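Protein-glutamate methylesterase/protein-glutamine glutaminase (Thermotoga maritima, PDB 3SFT) probably removes methyl esters from methylglutamate residues of chemoreceptors and deamidates specific receptor glutamines, here represented by its C-terminal catalytic domain. Local coordinates at residues K8-G13 / E187-L192. Numbering follows the deposited sequence.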
loop_
_atom_site.group_PDB
_atom_site.type_symbol
_atom_site.label_atom_id
_atom_site.label_comp_id
_atom_site.label_asym_id
_atom_site.label_seq_id
_atom_site.Cartn_x
_atom_site.Cartn_y
_atom_site.Cartn_z
ATOM N N LYS A 8 -1.643 10.265 -9.300
ATOM C CA LYS A 8 -2.254 9.213 -8.510
ATOM C C LYS A 8 -1.318 8.720 -7.415
ATOM O O LYS A 8 -0.196 9.211 -7.271
ATOM C CB LYS A 8 -2.638 8.050 -9.426
ATOM C CG LYS A 8 -3.504 8.477 -10.597
ATOM C CD LYS A 8 -4.059 7.297 -11.361
ATOM C CE LYS A 8 -4.961 7.775 -12.491
ATOM N NZ LYS A 8 -5.676 6.652 -13.160
ATOM N N ILE A 9 -1.807 7.773 -6.621
ATOM C CA ILE A 9 -1.025 7.169 -5.552
ATOM C C ILE A 9 -1.430 5.705 -5.408
ATOM O O ILE A 9 -2.581 5.335 -5.651
ATOM C CB ILE A 9 -1.223 7.895 -4.195
ATOM C CG1 ILE A 9 -0.147 7.440 -3.201
ATOM C CG2 ILE A 9 -2.628 7.639 -3.641
ATOM C CD1 ILE A 9 -0.237 8.114 -1.852
ATOM N N VAL A 10 -0.460 4.869 -5.073
ATOM C CA VAL A 10 -0.713 3.455 -4.880
ATOM C C VAL A 10 -0.399 3.120 -3.425
ATOM O O VAL A 10 0.691 3.396 -2.935
ATOM C CB VAL A 10 0.157 2.588 -5.816
ATOM C CG1 VAL A 10 -0.153 1.108 -5.601
ATOM C CG2 VAL A 10 -0.084 2.977 -7.271
ATOM N N VAL A 11 -1.390 2.596 -2.721
ATOM C CA VAL A 11 -1.219 2.212 -1.332
ATOM C C VAL A 11 -1.432 0.705 -1.282
ATOM O O VAL A 11 -2.485 0.202 -1.678
ATOM C CB VAL A 11 -2.231 2.930 -0.417
ATOM C CG1 VAL A 11 -2.052 2.477 1.025
ATOM C CG2 VAL A 11 -2.058 4.444 -0.522
ATOM N N ILE A 12 -0.398 -0.004 -0.838
ATOM C CA ILE A 12 -0.415 -1.456 -0.749
ATOM C C ILE A 12 -0.434 -1.920 0.694
ATOM O O ILE A 12 0.331 -1.420 1.524
ATOM C CB ILE A 12 0.845 -2.069 -1.407
ATOM C CG1 ILE A 12 1.020 -1.529 -2.830
ATOM C CG2 ILE A 12 0.752 -3.590 -1.394
ATOM C CD1 ILE A 12 2.157 -2.181 -3.615
ATOM N N GLY A 13 -1.306 -2.883 0.977
ATOM C CA GLY A 13 -1.420 -3.444 2.310
ATOM C C GLY A 13 -1.109 -4.925 2.232
ATOM O O GLY A 13 -1.627 -5.627 1.365
ATOM N N GLU A 187 1.662 -5.056 -14.031
ATOM C CA GLU A 187 1.176 -4.763 -15.378
ATOM C C GLU A 187 -0.097 -3.940 -15.322
ATOM O O GLU A 187 -0.260 -2.993 -16.089
ATOM C CB GLU A 187 0.947 -6.069 -16.154
ATOM C CG GLU A 187 2.175 -6.995 -16.131
ATOM C CD GLU A 187 1.928 -8.384 -16.707
ATOM O OE1 GLU A 187 2.927 -9.083 -16.977
ATOM O OE2 GLU A 187 0.755 -8.788 -16.871
ATOM N N LYS A 188 -0.983 -4.287 -14.393
ATOM C CA LYS A 188 -2.235 -3.563 -14.235
ATOM C C LYS A 188 -1.957 -2.145 -13.736
ATOM O O LYS A 188 -2.567 -1.188 -14.213
ATOM C CB LYS A 188 -3.168 -4.308 -13.277
ATOM C CG LYS A 188 -4.509 -3.628 -13.033
ATOM C CD LYS A 188 -5.262 -3.331 -14.326
ATOM C CE LYS A 188 -5.670 -4.596 -15.059
ATOM N NZ LYS A 188 -6.488 -4.277 -16.261
ATOM N N LEU A 189 -1.019 -2.013 -12.796
ATOM C CA LEU A 189 -0.662 -0.704 -12.248
ATOM C C LEU A 189 -0.117 0.207 -13.344
ATOM O O LEU A 189 -0.496 1.376 -13.432
ATOM C CB LEU A 189 0.364 -0.836 -11.112
ATOM C CG LEU A 189 -0.140 -1.455 -9.801
ATOM C CD1 LEU A 189 0.988 -1.519 -8.769
ATOM C CD2 LEU A 189 -1.320 -0.644 -9.270
ATOM N N ILE A 190 0.748 -0.346 -14.190
ATOM C CA ILE A 190 1.343 0.403 -15.292
ATOM C C ILE A 190 0.283 0.946 -16.253
ATOM O O ILE A 190 0.428 2.055 -16.767
ATOM C CB ILE A 190 2.392 -0.457 -16.053
ATOM C CG1 ILE A 190 3.625 -0.654 -15.170
ATOM C CG2 ILE A 190 2.802 0.215 -17.376
ATOM C CD1 ILE A 190 4.605 -1.660 -15.707
ATOM N N GLU A 191 -0.796 0.198 -16.471
ATOM C CA GLU A 191 -1.835 0.685 -17.372
ATOM C C GLU A 191 -2.891 1.572 -16.707
ATOM O O GLU A 191 -3.604 2.303 -17.389
ATOM C CB GLU A 191 -2.467 -0.452 -18.188
ATOM C CG GLU A 191 -3.004 -1.628 -17.401
ATOM C CD GLU A 191 -3.545 -2.731 -18.305
ATOM O OE1 GLU A 191 -2.787 -3.239 -19.164
ATOM O OE2 GLU A 191 -4.730 -3.098 -18.155
ATOM N N LEU A 192 -2.959 1.551 -15.379
ATOM C CA LEU A 192 -3.927 2.389 -14.669
ATOM C C LEU A 192 -3.407 3.804 -14.430
ATOM O O LEU A 192 -4.188 4.751 -14.393
ATOM C CB LEU A 192 -4.335 1.765 -13.331
ATOM C CG LEU A 192 -5.155 0.473 -13.323
ATOM C CD1 LEU A 192 -5.472 0.108 -11.889
ATOM C CD2 LEU A 192 -6.441 0.637 -14.118
#
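The contact joins the central strand of the modified doubly wound alpha/beta methylesterase domain to the C-terminal helix that packs on one face of its parallel sheet. Lys8 and Val10 of segment 8-13 meet Leu192 and Leu189 of segment 187-192. One touch is polar and one is apolar.

The polar one is a hydrogen bond from Lys8 NZ to the backbone oxygen Leu192 O, 2.7 Å long. The C=O...NZ angle is 155°, so the amine meets the oxygen nearly end-on, and it is tilted 25° from the carbonyl plane. Lys8 sets out with CG beside its backbone N (chi1 -54°) and runs fully extended beyond it. This length carries the amine from just before strand 9-14 across to the end of helix 185-192. Lys8 CE also comes within 3.7 Å of Leu192 O. Carbonyls at a helix C-terminus lack the usual next-turn amide partner, and the positive amine probably also suits the negative end of the helix dipole.

The apolar touch lies deeper. The methyl Val10 CG1 meets the branch methyl Leu189 CD2 at 4.2 Å, an ordinary van der Waals distance. Both residues are buried and point toward each other. On a flank of the helix, Lys188 NZ forms a salt bridge with Glu191 OE2, at 2.8 Å.

Val10 and Ile12 also touch Val130 of the neighbouring strand 127-131. Leu189 and Leu192 both rest on Ile128 of that strand and on Ile154 of strand 152-156, so the helix lies over strands 9-14, 127-131 and 152-156. Ile9 and Val11 instead pack against helix 112-123, on the other face of the sheet. Backbone hydrogen bonds tie Val10 to Val38 and Ile9 to Ile128, which places strand 9-14 between strands 37-41 and 127-131.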